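Long-range contacts in aldo-keto reductase AKR2E4 (Bombyx mori, PDB 3WCZ), which reduces 3-dehydroecdysone with NADPH as hydride source, acts more weakly on phenylglyoxal and isatin, and may play a part in the regulation of moulting: residues N184-Q189 against G219-R224; F209-S214 against K290-I295; V241-L246 against I270-F275. One frame throughout, in Å; residues are numbered along the deposited sequence.

Contact 1. Residues N184-Q189 against G219-R224; sequences NPTNTQ and GAPPPR. With EDO (1,2-ethanediol), chain F.
Pro185 and Thr186, the middle of a type I beta turn from Asn184 to Asn187, lie against the extended run Pro221-Pro223, with the CA atoms of Thr186 and Pro221 7.4 Å apart and no hydrogen bond between the two segments. Most of the contact is made by one methyl group. Thr186 CG2 stands anti to its own carbonyl carbon and reaches the proline run, where it comes within 3.1 Å of Pro222 O, a tight approach for a carbon and an oxygen. The same methyl packs 3.8 Å from Pro221 CG, with the two side chains at roughly a right angle. Pro185 CB meets Pro223 CD more loosely, at 4.4 Å; the peptide bond before Pro223 is cis. Both segments belong to loops that leave the C-terminal ends of barrel strands 178-182 and 202-206 in the (beta/alpha)8 fold of the aldo-keto reductases, so neighbouring loops join side by side here. Arg224 steadies the proline run: its NH2 donates to Pro221 O at 2.9 Å, standing 41° out of the carbonyl plane, and it also bonds Phe211 O. At the far end Gln189, the N-cap residue of helix 190-198, accepts a 2.6 Å hydrogen bond at OE1 from O1 of an ethanediol, while its NE2 reaches back to Glu182 O. An alanine here would probably leave the diol O1 without this acceptor and take from Glu182 O one of its two amide donors, Asn187 ND2 remaining. Thr186 also pairs through its backbone with Lys290 and His292.

Contact 2. Residues F209-S214 against K290-I295; sequences FGFVVS and KNHRVI. With NAP (NADP nicotinamide-adenine-dinucleotide phosphate), chain B; EDO (1,2-ethanediol), chain E; EDO (1,2-ethanediol), chain F.
O1 of an ethanediol molecule is gripped by both terminal nitrogens of Arg293, with NH1 at 3.1 Å and NH2 at 3.0 Å. The oxygen sits at the edge of the guanidinium, in its plane, so the two N-H groups converge on it as a fork; Asn308 is a further partner of the diol. Across the contact proper, the bonding is aromatic and apolar. Phe211 turns its ring edge to the face of His292, an edge-to-face pair with centroids 4.8 Å apart and planes at 61°. The nearest atoms are Phe211 CE2 and His292 CD2, separated by 3.6 Å. One face of the Phe211 ring takes a CH-pi contact from Val294 CG2, which lies 4.0 Å from the ring centroid and is shifted toward the rim. This branch is anti to the carbonyl carbon of Val294, and it also rests on the backbone of Gly210, 3.8 Å from its C atom. The pairing joins the loop after the seventh barrel strand, loop B of the aldo-keto reductases, to the C-terminal loop, and both reach the cofactor. Phe209 lies with a ring face toward the adenine, its CE2 3.3 Å from N7A of NADP, and its backbone N makes a weak, long bond to phosphate oxygen O2A. Val213 packs on the adenosine ribose. From the other segment, Ile295 CG1 comes to 3.8 Å from C5N of the nicotinamide. Glu182 fixes the backbone here, its two carboxylate oxygens accepting from Val294 N and Ile295 N.

Contact 3. Residues V241-L246 against I270-F275; sequences VGQILL and IDLFDF
Gln243 and Leu272 mark the closest backbone approach, 6.5 Å between their CA atoms, where the first turns of helix 241-251 meet the irregular chain 270-275. In the (beta/alpha)8 barrel this packs helix 241-251, which comes after strand 202-206 and the intervening helix 228-237, against the loop that leaves helix 263-270, the last of the barrel proper, as the chain heads for helix 279-286. Leu272 carries much of the contact with its two methyls. CD1 lies 3.7 Å from Leu246 CB, and CD2 faces the backbone carbonyl of Gln243, 3.8 Å from its O atom. Next to it, Ile244 CD1 bends round to touch Phe275 CE2 at 3.8 Å, the two side chains crossing at about a right angle.

The polar link is made through a water, which accepts from Gln243 NE2 and donates to Asp271 OD2, each at 2.9 Å. The Gln243 amide is held at both ends: NE2 also donates to Gln268 O, while OE1 accepts from Ser240 N just ahead of the helix, as in one half of a capping box. With these three bonds its rotation is likely to be well fixed. Asp271 is the centre of an inverse gamma turn, and its carbonyl O is bonded by Lys239 NZ. Phe275 has CG between its backbone N and carbonyl carbon (chi1 80°), and its ring meets Gln243 O edge-on, in plane, with CZ 3.8 Å from that oxygen.

In the fold
Contacts 1 and 2 are neighbours, their centres about 5 Å apart, and their segments alternate along the chain: 184-189, 209-214, 219-224, then 290-295. They weave the loops after strands 178-182 and 202-206 together with the C-terminal loop, and share an ethanediol. Contact 3 lies about 18 Å from each and falls, in sequence, between the two halves of contact 2. Helix 241-251 ties the three together: Leu245 meets Pro185 of contact 1 and Val212 of contact 2, while Phe209 lies between this helix and the adenine. The loops on the C-terminal side of the barrel are thus joined to one another and to helix 241-251, beside the bound NADP.

Contact 1. Residues N184-Q189 against G219-R224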
loop_
_atom_site.group_PDB
_atom_site.type_symbol
_atom_site.label_atom_id
_atom_site.label_comp_id
_atom_site.label_asym_id
_atom_site.label_seq_id
_atom_site.Cartn_x
_atom_site.Cartn_y
_atom_site.Cartn_z
ATOM N N ASN A 184 -0.911 -11.301 -2.577
ATOM C CA ASN A 184 -0.253 -12.244 -1.681
ATOM C C ASN A 184 -0.533 -13.644 -2.255
ATOM O O ASN A 184 -1.202 -13.766 -3.282
ATOM C CB ASN A 184 -0.752 -12.061 -0.237
ATOM C CG ASN A 184 -2.256 -12.115 -0.143
ATOM O OD1 ASN A 184 -2.881 -13.054 -0.665
ATOM N ND2 ASN A 184 -2.858 -11.094 0.460
ATOM N N PRO A 185 0.005 -14.714 -1.624
ATOM C CA PRO A 185 -0.052 -15.994 -2.348
ATOM C C PRO A 185 -1.440 -16.564 -2.550
ATOM O O PRO A 185 -1.662 -17.322 -3.500
ATOM C CB PRO A 185 0.789 -16.942 -1.460
ATOM C CG PRO A 185 1.790 -16.014 -0.792
ATOM C CD PRO A 185 0.983 -14.737 -0.521
ATOM N N THR A 186 -2.358 -16.221 -1.668
ATOM C CA THR A 186 -3.730 -16.719 -1.791
ATOM C C THR A 186 -4.682 -15.757 -2.521
ATOM O O THR A 186 -5.865 -16.086 -2.729
ATOM C CB THR A 186 -4.299 -17.148 -0.422
ATOM O OG1 THR A 186 -3.902 -16.235 0.606
ATOM C CG2 THR A 186 -3.756 -18.501 -0.058
ATOM N N ASN A 187 -4.155 -14.611 -2.942
ATOM C CA ASN A 187 -4.949 -13.611 -3.683
ATOM C C ASN A 187 -3.983 -12.901 -4.624
ATOM O O ASN A 187 -3.517 -11.782 -4.354
ATOM C CB ASN A 187 -5.646 -12.631 -2.747
ATOM C CG ASN A 187 -6.720 -11.800 -3.445
ATOM O OD1 ASN A 187 -7.792 -12.310 -3.739
ATOM N ND2 ASN A 187 -6.447 -10.523 -3.693
ATOM N N THR A 188 -3.642 -13.564 -5.715
ATOM C CA THR A 188 -2.501 -13.158 -6.514
ATOM C C THR A 188 -2.811 -12.075 -7.566
ATOM O O THR A 188 -1.895 -11.437 -8.103
ATOM C CB THR A 188 -1.876 -14.359 -7.209
ATOM O OG1 THR A 188 -2.867 -14.987 -8.020
ATOM C CG2 THR A 188 -1.328 -15.357 -6.217
ATOM N N GLN A 189 -4.096 -11.892 -7.869
ATOM C CA GLN A 189 -4.576 -10.860 -8.798
ATOM C C GLN A 189 -3.751 -10.778 -10.073
ATOM O O GLN A 189 -3.375 -9.677 -10.529
ATOM C CB GLN A 189 -4.666 -9.470 -8.131
ATOM C CG GLN A 189 -5.470 -9.484 -6.841
ATOM C CD GLN A 189 -6.330 -8.268 -6.647
ATOM O OE1 GLN A 189 -7.096 -7.876 -7.545
ATOM N NE2 GLN A 189 -6.269 -7.693 -5.482
ATOM N N GLY A 219 -9.478 -21.452 10.009
ATOM C CA GLY A 219 -9.821 -21.884 8.673
ATOM C C GLY A 219 -9.128 -21.118 7.558
ATOM O O GLY A 219 -9.629 -21.070 6.432
ATOM N N ALA A 220 -7.958 -20.570 7.843
ATOM C CA ALA A 220 -7.196 -19.891 6.801
ATOM C C ALA A 220 -6.678 -20.883 5.769
ATOM O O ALA A 220 -6.293 -22.017 6.088
ATOM C CB ALA A 220 -6.056 -19.112 7.414
ATOM N N PRO A 221 -6.630 -20.470 4.502
ATOM C CA PRO A 221 -6.069 -21.321 3.460
ATOM C C PRO A 221 -4.549 -21.471 3.591
ATOM O O PRO A 221 -3.883 -20.577 4.133
ATOM C CB PRO A 221 -6.405 -20.550 2.172
ATOM C CG PRO A 221 -6.438 -19.133 2.616
ATOM C CD PRO A 221 -7.049 -19.157 3.980
ATOM N N PRO A 222 -3.993 -22.578 3.099
ATOM C CA PRO A 222 -2.539 -22.683 2.996
ATOM C C PRO A 222 -1.996 -21.613 2.064
ATOM O O PRO A 222 -2.753 -21.120 1.225
ATOM C CB PRO A 222 -2.330 -24.068 2.390
ATOM C CG PRO A 222 -3.623 -24.374 1.664
ATOM C CD PRO A 222 -4.700 -23.683 2.421
ATOM N N PRO A 223 -0.706 -21.289 2.154
ATOM C CA PRO A 223 0.322 -21.907 3.000
ATOM C C PRO A 223 0.434 -21.352 4.421
ATOM O O PRO A 223 0.262 -20.151 4.666
ATOM C CB PRO A 223 1.605 -21.575 2.251
ATOM C CG PRO A 223 1.319 -20.282 1.543
ATOM C CD PRO A 223 -0.148 -20.319 1.196
ATOM N N ARG A 224 0.772 -22.243 5.347
ATOM C CA ARG A 224 1.233 -21.847 6.680
ATOM C C ARG A 224 2.683 -21.428 6.640
ATOM O O ARG A 224 3.381 -21.661 5.658
ATOM C CB ARG A 224 1.126 -23.022 7.646
ATOM C CG ARG A 224 -0.251 -23.589 7.835
ATOM C CD ARG A 224 -1.183 -22.656 8.638
ATOM N NE ARG A 224 -1.992 -21.869 7.714
ATOM C CZ ARG A 224 -2.002 -20.546 7.621
ATOM N NH1 ARG A 224 -1.272 -19.780 8.434
ATOM N NH2 ARG A 224 -2.783 -19.979 6.721
HETATM C C1 EDO F . -9.203 -5.185 -7.095
HETATM O O1 EDO F . -9.092 -6.507 -6.539
HETATM C C2 EDO F . -10.195 -4.385 -6.307
HETATM O O2 EDO F . -9.888 -4.420 -4.904
#

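Contact 2. Residues F209-S214 against K290-I295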
loop_
_atom_site.group_PDB
_atom_site.type_symbol
_atom_site.label_atom_id
_atom_site.label_comp_id
_atom_site.label_asym_id
_atom_site.label_seq_id
_atom_site.Cartn_x
_atom_site.Cartn_y
_atom_site.Cartn_z
ATOM N N PHE A 209 1.645 -10.363 3.339
ATOM C CA PHE A 209 1.881 -11.643 3.989
ATOM C C PHE A 209 0.670 -12.567 3.916
ATOM O O PHE A 209 0.761 -13.743 4.335
ATOM C CB PHE A 209 2.345 -11.443 5.427
ATOM C CG PHE A 209 3.676 -10.738 5.532
ATOM C CD1 PHE A 209 4.817 -11.284 4.955
ATOM C CD2 PHE A 209 3.786 -9.534 6.179
ATOM C CE1 PHE A 209 6.033 -10.623 5.076
ATOM C CE2 PHE A 209 4.975 -8.903 6.327
ATOM C CZ PHE A 209 6.101 -9.432 5.772
ATOM N N GLY A 210 -0.453 -12.101 3.383
ATOM C CA GLY A 210 -1.598 -12.973 3.179
ATOM C C GLY A 210 -2.021 -13.635 4.480
ATOM O O GLY A 210 -1.993 -13.020 5.531
ATOM N N PHE A 211 -2.403 -14.900 4.405
ATOM C CA PHE A 211 -2.794 -15.657 5.588
ATOM C C PHE A 211 -1.629 -16.468 6.140
ATOM O O PHE A 211 -1.830 -17.352 6.989
ATOM C CB PHE A 211 -3.993 -16.579 5.279
ATOM C CG PHE A 211 -5.272 -15.850 5.011
ATOM C CD1 PHE A 211 -6.084 -15.454 6.066
ATOM C CD2 PHE A 211 -5.687 -15.567 3.717
ATOM C CE1 PHE A 211 -7.265 -14.782 5.837
ATOM C CE2 PHE A 211 -6.879 -14.892 3.478
ATOM C CZ PHE A 211 -7.666 -14.521 4.536
ATOM N N VAL A 212 -0.406 -16.175 5.723
ATOM C CA VAL A 212 0.759 -16.836 6.303
ATOM C C VAL A 212 1.015 -16.309 7.707
ATOM O O VAL A 212 1.573 -17.023 8.560
ATOM C CB VAL A 212 2.001 -16.661 5.437
ATOM C CG1 VAL A 212 3.152 -17.488 6.005
ATOM C CG2 VAL A 212 1.709 -17.091 4.004
ATOM N N VAL A 213 0.568 -15.093 7.976
ATOM C CA VAL A 213 0.565 -14.511 9.316
ATOM C C VAL A 213 -0.861 -14.563 9.858
ATOM O O VAL A 213 -1.831 -14.686 9.105
ATOM C CB VAL A 213 1.055 -13.028 9.309
ATOM C CG1 VAL A 213 2.462 -12.960 8.830
ATOM C CG2 VAL A 213 0.123 -12.114 8.454
ATOM N N SER A 214 -1.007 -14.451 11.176
ATOM C CA SER A 214 -2.323 -14.559 11.788
ATOM C C SER A 214 -3.248 -13.413 11.386
ATOM O O SER A 214 -2.829 -12.250 11.384
ATOM C CB SER A 214 -2.185 -14.586 13.311
ATOM O OG SER A 214 -3.474 -14.708 13.892
ATOM N N LYS A 290 -6.133 -18.563 -4.339
ATOM C CA LYS A 290 -7.507 -18.974 -4.079
ATOM C C LYS A 290 -8.471 -17.819 -4.334
ATOM O O LYS A 290 -9.668 -17.954 -4.081
ATOM C CB LYS A 290 -7.649 -19.384 -2.610
ATOM C CG LYS A 290 -6.874 -20.602 -2.214
ATOM C CD LYS A 290 -7.470 -21.805 -2.847
ATOM C CE LYS A 290 -6.875 -23.086 -2.247
ATOM N NZ LYS A 290 -7.497 -24.295 -2.852
ATOM N N ASN A 291 -7.962 -16.675 -4.786
ATOM C CA ASN A 291 -8.769 -15.441 -4.855
ATOM C C ASN A 291 -9.501 -15.225 -3.542
ATOM O O ASN A 291 -10.680 -14.831 -3.506
ATOM C CB ASN A 291 -9.750 -15.484 -6.021
ATOM C CG ASN A 291 -9.053 -15.791 -7.335
ATOM O OD1 ASN A 291 -8.118 -15.109 -7.751
ATOM N ND2 ASN A 291 -9.487 -16.855 -7.989
ATOM N N HIS A 292 -8.793 -15.431 -2.447
ATOM C CA HIS A 292 -9.359 -15.311 -1.120
ATOM C C HIS A 292 -8.719 -14.098 -0.478
ATOM O O HIS A 292 -7.528 -14.108 -0.167
ATOM C CB HIS A 292 -9.057 -16.588 -0.333
ATOM C CG HIS A 292 -9.644 -16.636 1.047
ATOM N ND1 HIS A 292 -9.888 -17.834 1.689
ATOM C CD2 HIS A 292 -10.035 -15.667 1.908
ATOM C CE1 HIS A 292 -10.404 -17.598 2.878
ATOM N NE2 HIS A 292 -10.509 -16.292 3.039
ATOM N N ARG A 293 -9.521 -13.063 -0.264
ATOM C CA ARG A 293 -9.027 -11.791 0.228
ATOM C C ARG A 293 -8.877 -11.767 1.727
ATOM O O ARG A 293 -9.780 -12.172 2.466
ATOM C CB ARG A 293 -9.929 -10.649 -0.223
ATOM C CG ARG A 293 -10.044 -10.496 -1.714
ATOM C CD ARG A 293 -11.191 -9.543 -2.075
ATOM N NE ARG A 293 -11.391 -9.418 -3.508
ATOM C CZ ARG A 293 -10.700 -8.608 -4.295
ATOM N NH1 ARG A 293 -9.749 -7.829 -3.817
ATOM N NH2 ARG A 293 -10.967 -8.602 -5.591
ATOM N N VAL A 294 -7.734 -11.290 2.194
ATOM C CA VAL A 294 -7.546 -10.890 3.576
ATOM C C VAL A 294 -8.496 -9.753 3.946
ATOM O O VAL A 294 -9.074 -9.743 5.028
ATOM C CB VAL A 294 -6.091 -10.439 3.837
ATOM C CG1 VAL A 294 -5.931 -9.813 5.216
ATOM C CG2 VAL A 294 -5.149 -11.615 3.704
ATOM N N ILE A 295 -8.639 -8.785 3.047
ATOM C CA ILE A 295 -9.477 -7.604 3.308
ATOM C C ILE A 295 -10.842 -7.814 2.663
ATOM O O ILE A 295 -11.000 -7.772 1.448
ATOM C CB ILE A 295 -8.782 -6.288 2.818
ATOM C CG1 ILE A 295 -7.426 -6.104 3.526
ATOM C CG2 ILE A 295 -9.684 -5.076 3.012
ATOM C CD1 ILE A 295 -7.475 -5.960 5.043
HETATM P PA NAP B . 0.765 -7.397 6.464
HETATM O O1A NAP B . 1.927 -6.525 6.225
HETATM O O2A NAP B . 0.143 -8.198 5.428
HETATM O O5B NAP B . 0.931 -8.307 7.722
HETATM C C5B NAP B . 1.363 -7.787 8.942
HETATM C C4B NAP B . 1.566 -8.834 10.027
HETATM O O4B NAP B . 2.725 -9.630 9.713
HETATM C C3B NAP B . 1.741 -8.330 11.407
HETATM O O3B NAP B . 1.079 -9.229 12.264
HETATM C C2B NAP B . 3.183 -8.358 11.587
HETATM O O2B NAP B . 3.602 -8.447 12.934
HETATM C C1B NAP B . 3.609 -9.573 10.806
HETATM N N9A NAP B . 4.943 -9.555 10.242
HETATM C C8A NAP B . 5.533 -8.495 9.653
HETATM N N7A NAP B . 6.699 -8.822 9.133
HETATM C C5A NAP B . 6.902 -10.152 9.391
HETATM C C6A NAP B . 7.938 -11.043 9.095
HETATM N N6A NAP B . 9.113 -10.689 8.427
HETATM N N1A NAP B . 7.781 -12.309 9.520
HETATM C C2A NAP B . 6.682 -12.690 10.170
HETATM N N3A NAP B . 5.662 -11.866 10.462
HETATM C C4A NAP B . 5.772 -10.592 10.056
HETATM O O3 NAP B . -0.373 -6.429 7.091
HETATM P PN NAP B . -1.546 -5.468 6.601
HETATM O O1N NAP B . -1.597 -4.388 7.618
HETATM O O2N NAP B . -2.754 -6.305 6.365
HETATM O O5D NAP B . -1.114 -4.884 5.188
HETATM C C5D NAP B . 0.024 -4.100 5.055
HETATM C C4D NAP B . -0.225 -2.610 4.786
HETATM O O4D NAP B . -0.879 -2.413 3.546
HETATM C C3D NAP B . -1.129 -1.936 5.767
HETATM O O3D NAP B . -0.521 -1.740 7.028
HETATM C C2D NAP B . -1.490 -0.732 5.051
HETATM O O2D NAP B . -0.426 0.179 5.035
HETATM C C1D NAP B . -1.755 -1.286 3.668
HETATM N N1N NAP B . -3.118 -1.717 3.334
HETATM C C2N NAP B . -3.870 -0.985 2.493
HETATM C C3N NAP B . -5.137 -1.397 2.167
HETATM C C7N NAP B . -5.881 -0.561 1.196
HETATM O O7N NAP B . -5.306 0.209 0.389
HETATM N N7N NAP B . -7.211 -0.777 1.121
HETATM C C4N NAP B . -5.706 -2.543 2.755
HETATM C C5N NAP B . -4.912 -3.311 3.618
HETATM C C6N NAP B . -3.625 -2.857 3.875
HETATM P P2B NAP B . 4.617 -7.397 13.592
HETATM O O1X NAP B . 4.693 -7.856 15.062
HETATM O O2X NAP B . 5.919 -7.554 12.936
HETATM O O3X NAP B . 4.007 -6.026 13.437
HETATM C C1 EDO E . -7.782 -16.174 -11.367
HETATM O O1 EDO E . -7.810 -17.416 -10.618
HETATM C C2 EDO E . -6.626 -16.123 -12.362
HETATM O O2 EDO E . -5.359 -16.165 -11.674
HETATM C C1 EDO F . -9.203 -5.185 -7.095
HETATM O O1 EDO F . -9.092 -6.507 -6.539
HETATM C C2 EDO F . -10.195 -4.385 -6.307
HETATM O O2 EDO F . -9.888 -4.420 -4.904
#

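Contact 3. Residues V241-L246 against I270-F275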
loop_
_atom_site.group_PDB
_atom_site.type_symbol
_atom_site.label_atom_id
_atom_site.label_comp_id
_atom_site.label_asym_id
_atom_site.label_seq_id
_atom_site.Cartn_x
_atom_site.Cartn_y
_atom_site.Cartn_z
ATOM N N VAL A 241 10.965 -16.758 5.663
ATOM C CA VAL A 241 9.762 -16.962 4.865
ATOM C C VAL A 241 9.132 -15.606 4.547
ATOM O O VAL A 241 8.650 -15.395 3.436
ATOM C CB VAL A 241 8.737 -17.912 5.566
ATOM C CG1 VAL A 241 7.348 -17.837 4.907
ATOM C CG2 VAL A 241 9.260 -19.337 5.540
ATOM N N GLY A 242 9.155 -14.674 5.493
ATOM C CA GLY A 242 8.619 -13.349 5.229
ATOM C C GLY A 242 9.358 -12.700 4.070
ATOM O O GLY A 242 8.758 -12.037 3.212
ATOM N N GLN A 243 10.685 -12.816 4.041
ATOM C CA GLN A 243 11.461 -12.228 2.965
ATOM C C GLN A 243 11.158 -12.886 1.620
ATOM O O GLN A 243 11.162 -12.214 0.586
ATOM C CB GLN A 243 12.953 -12.248 3.295
ATOM C CG GLN A 243 13.296 -11.343 4.450
ATOM C CD GLN A 243 14.690 -11.566 5.019
ATOM O OE1 GLN A 243 15.148 -12.712 5.170
ATOM N NE2 GLN A 243 15.382 -10.489 5.313
ATOM N N ILE A 244 10.926 -14.203 1.623
ATOM C CA ILE A 244 10.525 -14.883 0.402
ATOM C C ILE A 244 9.205 -14.320 -0.132
ATOM O O ILE A 244 9.074 -14.048 -1.330
ATOM C CB ILE A 244 10.394 -16.423 0.642
ATOM C CG1 ILE A 244 11.724 -17.060 1.055
ATOM C CG2 ILE A 244 9.817 -17.121 -0.587
ATOM C CD1 ILE A 244 12.838 -16.870 0.070
ATOM N N LEU A 245 8.238 -14.150 0.761
ATOM C CA LEU A 245 6.935 -13.629 0.354
ATOM C C LEU A 245 7.014 -12.226 -0.217
ATOM O O LEU A 245 6.338 -11.924 -1.204
ATOM C CB LEU A 245 5.990 -13.635 1.545
ATOM C CG LEU A 245 5.618 -15.035 2.072
ATOM C CD1 LEU A 245 4.849 -14.952 3.365
ATOM C CD2 LEU A 245 4.799 -15.827 1.048
ATOM N N LEU A 246 7.852 -11.391 0.389
ATOM C CA LEU A 246 8.012 -10.030 -0.108
ATOM C C LEU A 246 8.810 -10.019 -1.426
ATOM O O LEU A 246 8.475 -9.260 -2.359
ATOM C CB LEU A 246 8.674 -9.166 0.951
ATOM C CG LEU A 246 7.879 -9.015 2.235
ATOM C CD1 LEU A 246 8.676 -8.270 3.271
ATOM C CD2 LEU A 246 6.554 -8.290 2.002
ATOM N N ILE A 270 12.945 -5.131 4.450
ATOM C CA ILE A 270 13.505 -4.362 3.332
ATOM C C ILE A 270 14.775 -5.026 2.776
ATOM O O ILE A 270 15.295 -4.588 1.759
ATOM C CB ILE A 270 13.731 -2.879 3.753
ATOM C CG1 ILE A 270 13.943 -1.985 2.534
ATOM C CG2 ILE A 270 14.864 -2.773 4.744
ATOM C CD1 ILE A 270 13.680 -0.532 2.850
ATOM N N ASP A 271 15.224 -6.114 3.409
ATOM C CA ASP A 271 16.464 -6.778 2.983
ATOM C C ASP A 271 16.169 -7.807 1.879
ATOM O O ASP A 271 16.302 -9.010 2.091
ATOM C CB ASP A 271 17.165 -7.408 4.195
ATOM C CG ASP A 271 18.579 -7.870 3.900
ATOM O OD1 ASP A 271 19.118 -7.566 2.816
ATOM O OD2 ASP A 271 19.144 -8.551 4.787
ATOM N N LEU A 272 15.789 -7.314 0.707
ATOM C CA LEU A 272 15.241 -8.134 -0.373
ATOM C C LEU A 272 16.034 -8.065 -1.656
ATOM O O LEU A 272 15.580 -8.580 -2.667
ATOM C CB LEU A 272 13.786 -7.662 -0.667
ATOM C CG LEU A 272 12.832 -7.500 0.506
ATOM C CD1 LEU A 272 11.505 -6.959 -0.010
ATOM C CD2 LEU A 272 12.610 -8.790 1.245
ATOM N N PHE A 273 17.201 -7.415 -1.628
ATOM C CA PHE A 273 17.869 -7.024 -2.872
ATOM C C PHE A 273 19.217 -7.687 -3.086
ATOM O O PHE A 273 19.968 -7.283 -3.969
ATOM C CB PHE A 273 17.888 -5.491 -2.975
ATOM C CG PHE A 273 16.510 -4.933 -2.852
ATOM C CD1 PHE A 273 15.618 -5.068 -3.904
ATOM C CD2 PHE A 273 16.049 -4.402 -1.652
ATOM C CE1 PHE A 273 14.328 -4.663 -3.774
ATOM C CE2 PHE A 273 14.727 -3.983 -1.526
ATOM C CZ PHE A 273 13.884 -4.117 -2.592
ATOM N N ASP A 274 19.453 -8.756 -2.341
ATOM C CA ASP A 274 20.642 -9.567 -2.525
ATOM C C ASP A 274 20.284 -10.982 -3.013
ATOM O O ASP A 274 21.139 -11.873 -3.023
ATOM C CB ASP A 274 21.465 -9.587 -1.222
ATOM C CG ASP A 274 20.741 -10.220 -0.057
ATOM O OD1 ASP A 274 19.505 -10.372 -0.116
ATOM O OD2 ASP A 274 21.406 -10.539 0.973
ATOM N N PHE A 275 19.051 -11.176 -3.468
ATOM C CA PHE A 275 18.608 -12.436 -4.053
ATOM C C PHE A 275 17.396 -12.179 -4.895
ATOM O O PHE A 275 16.812 -11.095 -4.829
ATOM C CB PHE A 275 18.295 -13.504 -2.979
ATOM C CG PHE A 275 16.948 -13.367 -2.314
ATOM C CD1 PHE A 275 16.666 -12.303 -1.452
ATOM C CD2 PHE A 275 15.967 -14.320 -2.522
ATOM C CE1 PHE A 275 15.425 -12.215 -0.820
ATOM C CE2 PHE A 275 14.773 -14.248 -1.874
ATOM C CZ PHE A 275 14.498 -13.194 -1.027
HETATM O O HOH W 1 17.737 -9.880 6.930
#